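Local coordinates for putative branched-chain amino acid transport system substrate-binding protein (Rhodopseudomonas palustris, PDB 3TX6) that probably serves as the periplasmic solute-binding component of an ABC transporter, capturing aromatic acids such as 3-(4-hydroxy-phenyl)pyruvic acid, at residues M115-P120 with Y341-R346; G246-P251 with A328-Y333. All coordinates share one frame; numbering follows the deposited sequence. Where two conformers were deposited one is given.

Interaction 1 of 2, residues M115-P120 with Y341-R346. With ENO (3-(4-hydroxy-phenyl)pyruvic acid), chain D.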
HETATM    1  N   MSE A 115       6.760  -0.622  -0.746  0.50 13.60           N
HETATM    2  CA  MSE A 115       6.103  -1.914  -0.890  0.50 14.92           C
HETATM    3  C   MSE A 115       4.783  -1.838  -1.656  0.50 13.09           C
HETATM    4  O   MSE A 115       4.505  -2.709  -2.474  0.50 13.80           O
HETATM    5  CB  MSE A 115       5.951  -2.572   0.475  0.50 15.59           C
HETATM    6  CG  MSE A 115       7.303  -2.673   1.189  0.50 21.50           C
HETATM    7 SE   MSE A 115       8.748  -3.528   0.109  0.50 24.76          SE
HETATM    8  CE  MSE A 115       7.916  -5.276   0.164  0.50 16.55           C
ATOM      9  N   PRO A 116       3.920  -0.845  -1.382  1.00 14.50           N
ATOM     10  CA  PRO A 116       2.641  -0.810  -2.134  1.00 14.58           C
ATOM     11  C   PRO A 116       2.834  -0.657  -3.632  1.00 14.11           C
ATOM     12  O   PRO A 116       3.798  -0.040  -4.089  1.00 15.79           O
ATOM     13  CB  PRO A 116       1.904   0.389  -1.544  1.00 14.63           C
ATOM     14  CG  PRO A 116       2.490   0.524  -0.177  1.00 14.62           C
ATOM     15  CD  PRO A 116       3.968   0.235  -0.403  1.00 13.58           C
ATOM     16  N   GLN A 117       1.909  -1.236  -4.396  1.00 14.36           N
ATOM     17  CA  GLN A 117       1.912  -1.077  -5.801  1.00 14.77           C
ATOM     18  C   GLN A 117       1.829   0.415  -6.186  1.00 14.79           C
ATOM     19  O   GLN A 117       1.060   1.165  -5.605  1.00 15.44           O
ATOM     20  CB  GLN A 117       0.734  -1.813  -6.430  1.00 16.96           C
ATOM     21  CG  GLN A 117       0.798  -3.336  -6.266  1.00 15.75           C
ATOM     22  CD  GLN A 117       0.357  -3.853  -4.905  1.00 14.66           C
ATOM     23  OE1 GLN A 117      -0.089  -3.080  -4.060  1.00 16.95           O
ATOM     24  NE2 GLN A 117       0.443  -5.185  -4.705  1.00 17.42           N
ATOM     25  N   PRO A 118       2.643   0.837  -7.180  1.00 16.14           N
ATOM     26  CA  PRO A 118       2.559   2.206  -7.658  1.00 16.46           C
ATOM     27  C   PRO A 118       1.239   2.488  -8.302  1.00 15.13           C
ATOM     28  O   PRO A 118       0.614   1.593  -8.898  1.00 16.81           O
ATOM     29  CB  PRO A 118       3.728   2.315  -8.637  1.00 18.08           C
ATOM     30  CG  PRO A 118       3.949   0.947  -9.139  1.00 16.44           C
ATOM     31  CD  PRO A 118       3.588   0.035  -7.974  1.00 15.59           C
ATOM     32  N   ILE A 119       0.759   3.700  -8.121  1.00 16.36           N
ATOM     33  CA  ILE A 119      -0.534   4.069  -8.660  1.00 14.37           C
ATOM     34  C   ILE A 119      -0.719   3.706 -10.142  1.00 15.41           C
ATOM     35  O   ILE A 119      -1.766   3.184 -10.461  1.00 18.68           O
ATOM     36  CB  ILE A 119      -0.866   5.539  -8.367  1.00 15.10           C
ATOM     37  CG1 ILE A 119      -1.510   5.713  -6.984  1.00 19.63           C
ATOM     38  CG2 ILE A 119      -1.817   6.160  -9.408  1.00 17.28           C
ATOM     39  CD1 ILE A 119      -0.674   5.231  -5.837  1.00 20.76           C
ATOM     40  N   PRO A 120       0.297   3.912 -11.023  1.00 17.98           N
ATOM     41  CA  PRO A 120       0.018   3.598 -12.446  1.00 18.37           C
ATOM     42  C   PRO A 120      -0.251   2.140 -12.722  1.00 17.88           C
ATOM     43  O   PRO A 120      -1.005   1.850 -13.646  1.00 19.38           O
ATOM     44  CB  PRO A 120       1.242   4.149 -13.185  1.00 20.70           C
ATOM     45  CG  PRO A 120       1.635   5.315 -12.313  1.00 21.67           C
ATOM     46  CD  PRO A 120       1.448   4.810 -10.896  1.00 17.62           C
ATOM     47  N   TYR A 341       9.862   1.358  -6.806  1.00 15.22           N
ATOM     48  CA  TYR A 341       8.751   0.430  -6.542  1.00 16.15           C
ATOM     49  C   TYR A 341       9.074  -1.011  -7.019  1.00 15.60           C
ATOM     50  O   TYR A 341       8.806  -1.972  -6.325  1.00 17.98           O
ATOM     51  CB  TYR A 341       7.523   0.918  -7.261  1.00 16.53           C
ATOM     52  CG  TYR A 341       6.826   2.063  -6.589  1.00 20.28           C
ATOM     53  CD1 TYR A 341       7.147   3.385  -6.853  1.00 20.40           C
ATOM     54  CD2 TYR A 341       5.818   1.809  -5.674  1.00 19.22           C
ATOM     55  CE1 TYR A 341       6.440   4.441  -6.225  1.00 21.13           C
ATOM     56  CE2 TYR A 341       5.098   2.819  -5.073  1.00 17.99           C
ATOM     57  CZ  TYR A 341       5.395   4.145  -5.340  1.00 18.06           C
ATOM     58  OH  TYR A 341       4.666   5.142  -4.704  1.00 21.99           O
ATOM     59  N   GLY A 342       9.600  -1.168  -8.223  1.00 18.05           N
ATOM     60  CA  GLY A 342      10.186  -2.421  -8.633  1.00 16.55           C
ATOM     61  C   GLY A 342       9.255  -3.524  -9.043  1.00 17.46           C
ATOM     62  O   GLY A 342       9.651  -4.679  -8.986  1.00 17.83           O
ATOM     63  N   LEU A 343       8.010  -3.171  -9.358  1.00 16.70           N
ATOM     64  CA  LEU A 343       6.951  -4.134  -9.549  1.00 18.83           C
ATOM     65  C   LEU A 343       6.431  -4.187 -10.982  1.00 16.69           C
ATOM     66  O   LEU A 343       6.620  -3.242 -11.768  1.00 18.65           O
ATOM     67  CB  LEU A 343       5.794  -3.808  -8.577  1.00 16.59           C
ATOM     68  CG  LEU A 343       6.069  -4.088  -7.090  1.00 15.14           C
ATOM     69  CD1 LEU A 343       4.940  -3.547  -6.191  1.00 17.36           C
ATOM     70  CD2 LEU A 343       6.349  -5.602  -6.875  1.00 15.92           C
ATOM     71  N   ASP A 344       5.790  -5.316 -11.279  1.00 17.25           N
ATOM     72  CA  ASP A 344       5.208  -5.564 -12.583  1.00 19.00           C
ATOM     73  C   ASP A 344       3.814  -6.173 -12.434  1.00 20.42           C
ATOM     74  O   ASP A 344       3.202  -6.085 -11.360  1.00 20.13           O
ATOM     75  CB  ASP A 344       6.186  -6.362 -13.457  1.00 20.95           C
ATOM     76  CG  ASP A 344       6.401  -7.838 -13.015  1.00 22.66           C
ATOM     77  OD1 ASP A 344       5.631  -8.385 -12.229  1.00 22.50           O
ATOM     78  OD2 ASP A 344       7.361  -8.465 -13.534  1.00 27.87           O
ATOM     79  N   ASP A 345       3.298  -6.754 -13.500  1.00 25.03           N
ATOM     80  CA  ASP A 345       1.961  -7.362 -13.504  1.00 24.60           C
ATOM     81  C   ASP A 345       1.714  -8.441 -12.465  1.00 22.72           C
ATOM     82  O   ASP A 345       0.553  -8.674 -12.099  1.00 27.63           O
ATOM     83  CB  ASP A 345       1.646  -7.962 -14.896  1.00 27.91           C
ATOM     84  CG  ASP A 345       1.318  -6.905 -15.915  1.00 36.18           C
ATOM     85  OD1 ASP A 345       1.379  -5.702 -15.584  1.00 44.62           O
ATOM     86  OD2 ASP A 345       0.969  -7.270 -17.064  1.00 52.35           O
ATOM     87  N   ARG A 346       2.763  -9.096 -11.992  1.00 21.60           N
ATOM     88  CA  ARG A 346       2.618 -10.081 -10.941  1.00 20.49           C
ATOM     89  C   ARG A 346       2.156  -9.442  -9.612  1.00 21.83           C
ATOM     90  O   ARG A 346       1.785 -10.188  -8.714  1.00 23.51           O
ATOM     91  CB  ARG A 346       3.920 -10.889 -10.757  1.00 25.74           C
ATOM     92  CG  ARG A 346       4.308 -11.769 -11.979  1.00 23.54           C
ATOM     93  CD  ARG A 346       5.708 -12.328 -11.844  1.00 26.78           C
ATOM     94  NE  ARG A 346       6.713 -11.281 -11.961  1.00 24.41           N
ATOM     95  CZ  ARG A 346       8.025 -11.481 -11.866  1.00 25.91           C
ATOM     96  NH1 ARG A 346       8.835 -10.443 -11.989  1.00 29.66           N
ATOM     97  NH2 ARG A 346       8.530 -12.698 -11.678  1.00 27.06           N
TER
HETATM   98  O4  ENO D 386      -1.460   5.685   0.898  1.00 19.20           O
HETATM   99  C9  ENO D 386      -1.945   2.374   1.556  1.00 16.67           C
HETATM  100  C8  ENO D 386      -1.433   1.186   1.075  1.00 17.51           C
HETATM  101  C7  ENO D 386      -1.775   0.714  -0.202  1.00 17.59           C
HETATM  102  C6  ENO D 386      -2.562   1.514  -1.007  1.00 16.77           C
HETATM  103  C5  ENO D 386      -3.101   2.706  -0.530  1.00 18.95           C
HETATM  104  C4  ENO D 386      -2.785   3.161   0.762  1.00 16.72           C
HETATM  105  O3  ENO D 386      -1.211  -0.476  -0.643  1.00 25.70           O
HETATM  106  C3  ENO D 386      -3.411   4.410   1.317  1.00 20.31           C
HETATM  107  C2  ENO D 386      -2.651   5.679   1.252  1.00 19.53           C
HETATM  108  C1  ENO D 386      -3.317   6.879   1.740  1.00 19.53           C
HETATM  109  O2  ENO D 386      -2.664   7.943   1.740  1.00 18.36           O
HETATM  110  O1  ENO D 386      -4.518   6.840   2.141  1.00 20.01           O
HETATM  111  O   HOH W   1       2.537   5.604  -6.881  1.00 21.31           O
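Pro118 and Tyr341 face each other with CA atoms 6.5 Å apart, where the extended run Pro116-Pro118, ending at the N-cap of helix 119-130, passes the loop Tyr341-Leu343; no direct hydrogen bond links the two backbones. The proline ring lies over one face of the phenol, its CB 3.7 Å from the ring centroid and only 12° off the normal, a CH-pi contact. At the ring's edge, in its plane, Pro116 O comes within 3.2 Å of Tyr341 CD2. In Tyr341, chi1 (-78°) sets CG beside the backbone N, and chi2 (89°) turns the ring so that one face meets the proline. The phenol OH takes part in a hydrogen bond with Leu102 O and, at 3.1 Å, accepts one from a water that in turn accepts from Ile119 N at 2.9 Å, so the first turn of the helix is tied to the tyrosine through solvent. An alanine in place of Tyr341 would probably leave Pro118 without its aromatic partner and the bridging water without its acceptor. Beside this, a single methyl does the work of Leu343: CD1 rests 3.8 Å from Met115 O and 3.9 Å from Gln117 CA. On the ligand side, Pro116 CB touches the bound acid's phenolic O3 at 3.4 Å. The Gln117 amide is held by Ser347 O and Gln282 NE2. The contact thus joins the link between strand 112-114 and helix 119-130 to the loop leading to strand 349-354, with helix 282-304 packed on Met115, Pro116 and Gln117.

Interaction 2 of 2, residues G246-P251 with A328-Y333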
ATOM      1  N   GLY A 246      -3.468  -6.074  -4.400  1.00 18.14           N
ATOM      2  CA  GLY A 246      -2.377  -7.007  -4.434  1.00 18.56           C
ATOM      3  C   GLY A 246      -2.904  -8.435  -4.445  1.00 17.78           C
ATOM      4  O   GLY A 246      -4.025  -8.704  -4.008  1.00 18.80           O
ATOM      5  N   PRO A 247      -2.081  -9.369  -4.919  1.00 19.01           N
ATOM      6  CA  PRO A 247      -2.459 -10.780  -5.061  1.00 17.88           C
ATOM      7  C   PRO A 247      -2.639 -11.507  -3.748  1.00 18.22           C
ATOM      8  O   PRO A 247      -3.172 -12.622  -3.708  1.00 19.15           O
ATOM      9  CB  PRO A 247      -1.342 -11.365  -5.916  1.00 19.92           C
ATOM     10  CG  PRO A 247      -0.186 -10.444  -5.744  1.00 20.07           C
ATOM     11  CD  PRO A 247      -0.776  -9.079  -5.556  1.00 19.31           C
ATOM     12  N   VAL A 248      -2.164 -10.911  -2.657  1.00 16.22           N
ATOM     13  CA  VAL A 248      -2.317 -11.523  -1.329  1.00 14.82           C
ATOM     14  C   VAL A 248      -3.767 -11.722  -0.971  1.00 19.36           C
ATOM     15  O   VAL A 248      -4.088 -12.517  -0.095  1.00 19.23           O
ATOM     16  CB  VAL A 248      -1.647 -10.661  -0.191  1.00 14.82           C
ATOM     17  CG1 VAL A 248      -2.453  -9.379   0.128  1.00 17.51           C
ATOM     18  CG2 VAL A 248      -1.375 -11.537   1.045  1.00 17.98           C
HETATM   19  N   MSE A 249      -4.651 -11.000  -1.622  1.00 18.71           N
HETATM   20  CA  MSE A 249      -6.046 -11.163  -1.295  1.00 17.74           C
HETATM   21  C   MSE A 249      -6.586 -12.491  -1.795  1.00 20.86           C
HETATM   22  O   MSE A 249      -7.620 -12.960  -1.285  1.00 22.44           O
HETATM   23  CB  MSE A 249      -6.874 -10.012  -1.825  1.00 19.42           C
HETATM   24  CG  MSE A 249      -6.590  -8.715  -1.078  1.00 18.65           C
HETATM   25 SE   MSE A 249      -7.103  -8.724   0.820  1.00 22.12          SE
HETATM   26  CE  MSE A 249      -9.028  -8.460   0.510  1.00 20.70           C
ATOM     27  N   ASP A 250      -5.909 -13.134  -2.747  1.00 19.80           N
ATOM     28  CA  ASP A 250      -6.351 -14.472  -3.212  1.00 21.13           C
ATOM     29  C   ASP A 250      -5.211 -15.379  -3.645  1.00 20.68           C
ATOM     30  O   ASP A 250      -5.098 -15.689  -4.819  1.00 21.87           O
ATOM     31  CB  ASP A 250      -7.367 -14.284  -4.353  1.00 22.22           C
ATOM     32  CG  ASP A 250      -8.030 -15.574  -4.804  1.00 23.92           C
ATOM     33  OD1 ASP A 250      -7.980 -16.577  -4.093  1.00 23.85           O
ATOM     34  OD2 ASP A 250      -8.609 -15.566  -5.918  1.00 33.33           O
ATOM     35  N   PRO A 251      -4.403 -15.873  -2.684  1.00 19.47           N
ATOM     36  CA  PRO A 251      -3.361 -16.807  -3.078  1.00 17.75           C
ATOM     37  C   PRO A 251      -3.935 -18.145  -3.592  1.00 20.38           C
ATOM     38  O   PRO A 251      -3.337 -18.812  -4.460  1.00 22.52           O
ATOM     39  CB  PRO A 251      -2.556 -17.011  -1.790  1.00 17.87           C
ATOM     40  CG  PRO A 251      -2.832 -15.773  -1.011  1.00 21.15           C
ATOM     41  CD  PRO A 251      -4.259 -15.448  -1.287  1.00 20.15           C
ATOM     42  N   ALA A 328       7.557 -11.882  -2.817  1.00 17.25           N
ATOM     43  CA  ALA A 328       6.780 -11.534  -1.602  1.00 15.79           C
ATOM     44  C   ALA A 328       5.302 -11.750  -1.874  1.00 15.53           C
ATOM     45  O   ALA A 328       4.910 -12.149  -2.985  1.00 15.77           O
ATOM     46  CB  ALA A 328       7.072 -10.092  -1.153  1.00 18.61           C
ATOM     47  N   SER A 329       4.473 -11.542  -0.866  1.00 15.96           N
ATOM     48  CA  SER A 329       3.039 -11.845  -1.028  1.00 16.50           C
ATOM     49  C   SER A 329       2.342 -10.920  -2.025  1.00 13.46           C
ATOM     50  O   SER A 329       1.367 -11.320  -2.695  1.00 16.58           O
ATOM     51  CB  SER A 329       2.302 -11.825   0.316  1.00 15.64           C
ATOM     52  OG  SER A 329       2.196 -10.528   0.813  1.00 16.83           O
ATOM     53  N   GLN A 330       2.852  -9.689  -2.169  1.00 15.25           N
ATOM     54  CA  GLN A 330       2.196  -8.686  -3.022  1.00 15.32           C
ATOM     55  C   GLN A 330       2.804  -8.502  -4.415  1.00 15.90           C
ATOM     56  O   GLN A 330       2.277  -7.720  -5.204  1.00 16.88           O
ATOM     57  CB  GLN A 330       2.164  -7.342  -2.276  1.00 16.12           C
ATOM     58  CG  GLN A 330       1.287  -7.384  -1.028  1.00 16.69           C
ATOM     59  CD  GLN A 330      -0.187  -7.293  -1.381  1.00 15.56           C
ATOM     60  OE1 GLN A 330      -0.664  -8.095  -2.206  1.00 17.31           O
ATOM     61  NE2 GLN A 330      -0.927  -6.318  -0.811  1.00 15.54           N
ATOM     62  N   GLY A 331       3.919  -9.180  -4.686  1.00 16.24           N
ATOM     63  CA  GLY A 331       4.616  -8.979  -5.934  1.00 16.74           C
ATOM     64  C   GLY A 331       6.012  -9.546  -5.919  1.00 15.60           C
ATOM     65  O   GLY A 331       6.437 -10.119  -4.889  1.00 17.03           O
ATOM     66  N   VAL A 332       6.720  -9.331  -7.037  1.00 16.27           N
ATOM     67  CA  VAL A 332       8.094  -9.773  -7.183  1.00 16.88           C
ATOM     68  C   VAL A 332       8.861  -8.481  -7.429  1.00 15.73           C
ATOM     69  O   VAL A 332       8.655  -7.823  -8.460  1.00 16.15           O
ATOM     70  CB  VAL A 332       8.284 -10.787  -8.315  1.00 16.40           C
ATOM     71  CG1 VAL A 332       9.758 -11.157  -8.419  1.00 18.55           C
ATOM     72  CG2 VAL A 332       7.329 -12.003  -8.091  1.00 18.09           C
ATOM     73  N   TYR A 333       9.727  -8.126  -6.484  1.00 17.16           N
ATOM     74  CA  TYR A 333      10.367  -6.808  -6.463  1.00 16.13           C
ATOM     75  C   TYR A 333      11.760  -6.835  -7.116  1.00 14.70           C
ATOM     76  O   TYR A 333      12.590  -7.668  -6.771  1.00 17.15           O
ATOM     77  CB  TYR A 333      10.531  -6.329  -5.025  1.00 17.40           C
ATOM     78  CG  TYR A 333       9.215  -5.975  -4.341  1.00 14.85           C
ATOM     79  CD1 TYR A 333       8.438  -6.944  -3.732  1.00 16.60           C
ATOM     80  CD2 TYR A 333       8.726  -4.671  -4.344  1.00 14.45           C
ATOM     81  CE1 TYR A 333       7.217  -6.637  -3.140  1.00 17.78           C
ATOM     82  CE2 TYR A 333       7.495  -4.351  -3.753  1.00 15.94           C
ATOM     83  CZ  TYR A 333       6.748  -5.346  -3.137  1.00 14.21           C
ATOM     84  OH  TYR A 333       5.535  -5.070  -2.553  1.00 16.35           O
TER
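Gln330 OE1 accepts a hydrogen bond from Val248 N at 3.2 Å, with an N-H...O angle of 161° and the donor tilted 33° from the carbonyl plane. The same oxygen sits 3.0 Å from Gly246 CA and 3.2 Å from Val248 CG1, lodged where the chain leaves strand 242-245 and enters the 3-10 turn 247-249. A bend at chi2 (-78°) brings Gln330 CD against Val248 CG1, and NE2 makes a weak hydrogen bond to Gln282 OE1. A CB on Gly246 would collide with Gln330 OE1, so a bare CA suits this position. Pro247 crosses the glutamine, its CD 3.4 Å from the backbone Gln330 O. The other methyl of Val248, CG2, anti to the backbone N, meets Ser329 OG at 3.7 Å. That hydroxyl is hydrogen-bonded to Asp289 OD1, and the other carboxylate oxygen takes Gln330 N, fixing the hairpin turn between strands 326-328 and 331-333 to helix 282-304. All touching residues are buried: a neutral amide oxygen satisfies the Val248 N-H, proline and valine carbons pack on polar and apolar atoms around it, and the charge nearby is that of Asp289, on the helix side.

How the interactions relate
Interactions 1 and 2 lie with centres 10 Å apart, and the second is nested along the chain within the loop closed by the first. They meet directly: Tyr333 OH is 2.6 Å from Met115 O, a probable hydrogen bond, and Gln117 NE2 approaches Gln330 O at 3.2 Å. Interaction 1 contributes Pro116 to the ligand pocket; interaction 2 lies behind it, the Gln330 side chain about 6 Å from the ligand. Gln282, a hydrogen-bond partner of the ligand, also bonds Gln117, Gly246 and, weakly, Gln330, so one pocket residue connects both contacts in what is consistent with the interdomain region of a periplasmic binding protein.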